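Local structure of HIT domain-containing protein (Leishmania major, 3KSV) at residues Val92-Gly97 with Val107-Ile112. The protein is of uncharacterised function but binds zinc and, as a histidine triad (HIT) family member, probably acts as a nucleotide hydrolase or transferase. Numbering follows the deposited sequence.
Sequences VLQNNG and VHFHII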
ATOM      1  N   VAL A  92      -3.850  -3.975  -2.080  1.00 16.64           N
ATOM      2  CA  VAL A  92      -3.632  -2.590  -1.719  1.00 15.92           C
ATOM      3  C   VAL A  92      -2.549  -2.045  -2.665  1.00 15.74           C
ATOM      4  O   VAL A  92      -1.467  -2.609  -2.789  1.00 16.36           O
ATOM      5  CB  VAL A  92      -3.200  -2.434  -0.245  1.00 16.01           C
ATOM      6  CG1 VAL A  92      -2.881  -0.956   0.066  1.00 18.32           C
ATOM      7  CG2 VAL A  92      -4.314  -2.941   0.686  1.00 17.85           C
ATOM      8  N   LEU A  93      -2.867  -0.938  -3.333  1.00 16.11           N
ATOM      9  CA  LEU A  93      -2.028  -0.371  -4.356  1.00 16.07           C
ATOM     10  C   LEU A  93      -1.978   1.132  -4.199  1.00 15.04           C
ATOM     11  O   LEU A  93      -3.003   1.785  -4.076  1.00 16.36           O
ATOM     12  CB  LEU A  93      -2.584  -0.699  -5.731  1.00 16.19           C
ATOM     13  CG  LEU A  93      -1.768  -0.145  -6.902  1.00 14.97           C
ATOM     14  CD1 LEU A  93      -0.448  -0.922  -7.006  1.00 15.64           C
ATOM     15  CD2 LEU A  93      -2.580  -0.250  -8.167  1.00 13.85           C
ATOM     16  N   GLN A  94      -0.766   1.694  -4.225  1.00 16.26           N
ATOM     17  CA  GLN A  94      -0.602   3.151  -4.166  1.00 15.59           C
ATOM     18  C   GLN A  94       0.491   3.524  -5.136  1.00 16.14           C
ATOM     19  O   GLN A  94       1.602   3.031  -5.026  1.00 14.97           O
ATOM     20  CB  GLN A  94      -0.250   3.583  -2.756  1.00 15.81           C
ATOM     21  CG  GLN A  94      -0.339   5.088  -2.519  1.00 16.60           C
ATOM     22  CD  GLN A  94       0.976   5.773  -2.731  1.00 16.86           C
ATOM     23  OE1 GLN A  94       2.018   5.230  -2.364  1.00 16.49           O
ATOM     24  NE2 GLN A  94       0.951   6.975  -3.348  1.00 17.01           N
ATOM     25  N   ASN A  95       0.153   4.409  -6.073  1.00 15.87           N
ATOM     26  CA  ASN A  95       1.001   4.730  -7.213  1.00 16.59           C
ATOM     27  C   ASN A  95       1.660   6.130  -7.082  1.00 16.77           C
ATOM     28  O   ASN A  95       1.031   7.082  -6.621  1.00 16.13           O
ATOM     29  CB  ASN A  95       0.133   4.704  -8.455  1.00 16.59           C
ATOM     30  CG  ASN A  95      -0.499   3.350  -8.692  1.00 16.11           C
ATOM     31  OD1 ASN A  95       0.083   2.310  -8.401  1.00 17.27           O
ATOM     32  ND2 ASN A  95      -1.674   3.359  -9.257  1.00 17.03           N
ATOM     33  N   ASN A  96       2.925   6.238  -7.477  1.00 16.54           N
ATOM     34  CA  ASN A  96       3.704   7.446  -7.259  1.00 16.46           C
ATOM     35  C   ASN A  96       4.439   7.811  -8.525  1.00 16.34           C
ATOM     36  O   ASN A  96       5.489   7.266  -8.802  1.00 16.04           O
ATOM     37  CB  ASN A  96       4.671   7.233  -6.124  1.00 16.79           C
ATOM     38  CG  ASN A  96       3.966   6.932  -4.832  1.00 16.07           C
ATOM     39  OD1 ASN A  96       3.558   7.836  -4.122  1.00 14.82           O
ATOM     40  ND2 ASN A  96       3.821   5.644  -4.522  1.00 16.45           N
ATOM     41  N   GLY A  97       3.823   8.681  -9.322  1.00 16.01           N
ATOM     42  CA  GLY A  97       4.356   9.061 -10.628  1.00 17.18           C
ATOM     43  C   GLY A  97       3.529   8.512 -11.771  1.00 17.83           C
ATOM     44  O   GLY A  97       2.978   7.424 -11.681  1.00 17.49           O
ATOM     45  N   VAL A 107      -1.866  11.571  -3.115  1.00 18.91           N
ATOM     46  CA  VAL A 107      -1.682  10.196  -2.626  1.00 18.16           C
ATOM     47  C   VAL A 107      -3.054   9.544  -2.420  1.00 18.91           C
ATOM     48  O   VAL A 107      -3.937  10.113  -1.771  1.00 18.04           O
ATOM     49  CB  VAL A 107      -0.910  10.162  -1.293  1.00 17.79           C
ATOM     50  CG1 VAL A 107      -0.948   8.765  -0.672  1.00 16.96           C
ATOM     51  CG2 VAL A 107       0.550  10.628  -1.501  1.00 17.36           C
ATOM     52  N   HIS A 108      -3.243   8.360  -3.004  1.00 19.67           N
ATOM     53  CA  HIS A 108      -4.433   7.572  -2.731  1.00 19.64           C
ATOM     54  C   HIS A 108      -4.100   6.085  -2.768  1.00 19.63           C
ATOM     55  O   HIS A 108      -3.463   5.605  -3.704  1.00 19.22           O
ATOM     56  CB  HIS A 108      -5.579   7.930  -3.678  1.00 19.85           C
ATOM     57  CG  HIS A 108      -5.205   7.910  -5.126  1.00 21.67           C
ATOM     58  ND1 HIS A 108      -4.343   8.829  -5.682  1.00 22.71           N
ATOM     59  CD2 HIS A 108      -5.616   7.116  -6.143  1.00 23.19           C
ATOM     60  CE1 HIS A 108      -4.230   8.592  -6.976  1.00 23.65           C
ATOM     61  NE2 HIS A 108      -4.988   7.558  -7.282  1.00 22.44           N
ATOM     62  N   PHE A 109      -4.501   5.397  -1.703  1.00 19.40           N
ATOM     63  CA  PHE A 109      -4.385   3.957  -1.587  1.00 19.16           C
ATOM     64  C   PHE A 109      -5.666   3.315  -2.101  1.00 18.46           C
ATOM     65  O   PHE A 109      -6.737   3.570  -1.587  1.00 19.39           O
ATOM     66  CB  PHE A 109      -4.176   3.556  -0.120  1.00 19.66           C
ATOM     67  CG  PHE A 109      -2.809   3.823   0.387  1.00 19.26           C
ATOM     68  CD1 PHE A 109      -1.859   2.806   0.409  1.00 17.91           C
ATOM     69  CD2 PHE A 109      -2.455   5.091   0.821  1.00 18.58           C
ATOM     70  CE1 PHE A 109      -0.610   3.037   0.852  1.00 17.44           C
ATOM     71  CE2 PHE A 109      -1.182   5.337   1.276  1.00 18.38           C
ATOM     72  CZ  PHE A 109      -0.251   4.301   1.305  1.00 18.22           C
ATOM     73  N   HIS A 110      -5.547   2.484  -3.121  1.00 18.03           N
ATOM     74  CA  HIS A 110      -6.648   1.667  -3.588  1.00 17.59           C
ATOM     75  C   HIS A 110      -6.700   0.421  -2.686  1.00 17.66           C
ATOM     76  O   HIS A 110      -5.638  -0.177  -2.403  1.00 16.83           O
ATOM     77  CB  HIS A 110      -6.378   1.204  -5.024  1.00 18.18           C
ATOM     78  CG  HIS A 110      -6.202   2.311  -6.029  1.00 17.57           C
ATOM     79  ND1 HIS A 110      -7.231   2.762  -6.819  1.00 18.55           N
ATOM     80  CD2 HIS A 110      -5.095   2.988  -6.432  1.00 19.89           C
ATOM     81  CE1 HIS A 110      -6.774   3.692  -7.640  1.00 18.98           C
ATOM     82  NE2 HIS A 110      -5.480   3.850  -7.424  1.00 16.41           N
ATOM     83  N   ILE A 111      -7.906   0.040  -2.241  1.00 17.33           N
ATOM     84  CA  ILE A 111      -8.150  -1.300  -1.665  1.00 16.96           C
ATOM     85  C   ILE A 111      -9.123  -2.015  -2.581  1.00 16.43           C
ATOM     86  O   ILE A 111     -10.296  -1.643  -2.645  1.00 16.93           O
ATOM     87  CB  ILE A 111      -8.668  -1.293  -0.202  1.00 17.92           C
ATOM     88  CG1 ILE A 111      -7.893  -0.290   0.684  1.00 18.26           C
ATOM     89  CG2 ILE A 111      -8.528  -2.727   0.418  1.00 13.82           C
ATOM     90  CD1 ILE A 111      -8.200   1.178   0.397  1.00 23.87           C
ATOM     91  N   ILE A 112      -8.627  -3.015  -3.323  1.00 16.13           N
ATOM     92  CA  ILE A 112      -9.345  -3.574  -4.481  1.00 16.10           C
ATOM     93  C   ILE A 112      -9.691  -5.037  -4.225  1.00 16.31           C
ATOM     94  O   ILE A 112      -8.782  -5.872  -4.191  1.00 16.16           O
ATOM     95  CB  ILE A 112      -8.502  -3.500  -5.782  1.00 16.09           C
ATOM     96  CG1 ILE A 112      -7.945  -2.091  -6.036  1.00 16.76           C
ATOM     97  CG2 ILE A 112      -9.340  -3.889  -6.980  1.00 15.71           C
ATOM     98  CD1 ILE A 112      -6.731  -2.085  -6.920  1.00 16.30           C
TER
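Leu-93 and His-110 form the hydrogen-bonded pair of an antiparallel strand contact, where 92-96, at one end of the subunit's five-stranded sheet, runs beside 109-112. Leu-93 N gives a bond of 3.0 Å to His-110 O, and His-110 N returns one of 2.8 Å to Leu-93 O, both at 160° at the hydrogen. Past Gln-94 and Phe-109 the chains part, leaving Asn-95 N and His-108 O buried without hydrogen-bond partners, the latter 3.4 Å from Gln-94 CG.

On the face covered by helix 64-82, Phe-109 carries the packing. Gln-94 CG sits over the centre of its ring, 3.7 Å from the centroid and 3° off the normal, a CH-pi contact, while Val-92 CG1 touches the ring edge at CD1 (3.9 Å). With CG anti to its backbone N (chi1 -168°) and a bend at chi2, Gln-94 carries its amide past the ring, bringing NE2 within 3.7 Å of Val-107 CG1. Two bonds, Asn-96 ND2 to Gln-94 OE1 and Gln-94 NE2 to Asn-96 OD1, hold the two amides together; each donor stands above the acceptor's carbonyl plane.

On the other face, the His-110 ring presents its CD2 edge to Leu-93 O (3.4 Å), while ND1 is hydrogen-bonded to His-47 and the ring meets Trp-125 of the second subunit edge-to-face. Strand 92-96 also pairs antiparallel with a strand of that subunit, continuing the sheet across the dimer. His-108, predicted to carry the AMP intermediate, bonds through ND1 to the carbonyl of His-106, a zinc ligand. With His-106 and His-110 it forms the predicted histidine triad motif, consistent with a HIT-family active site.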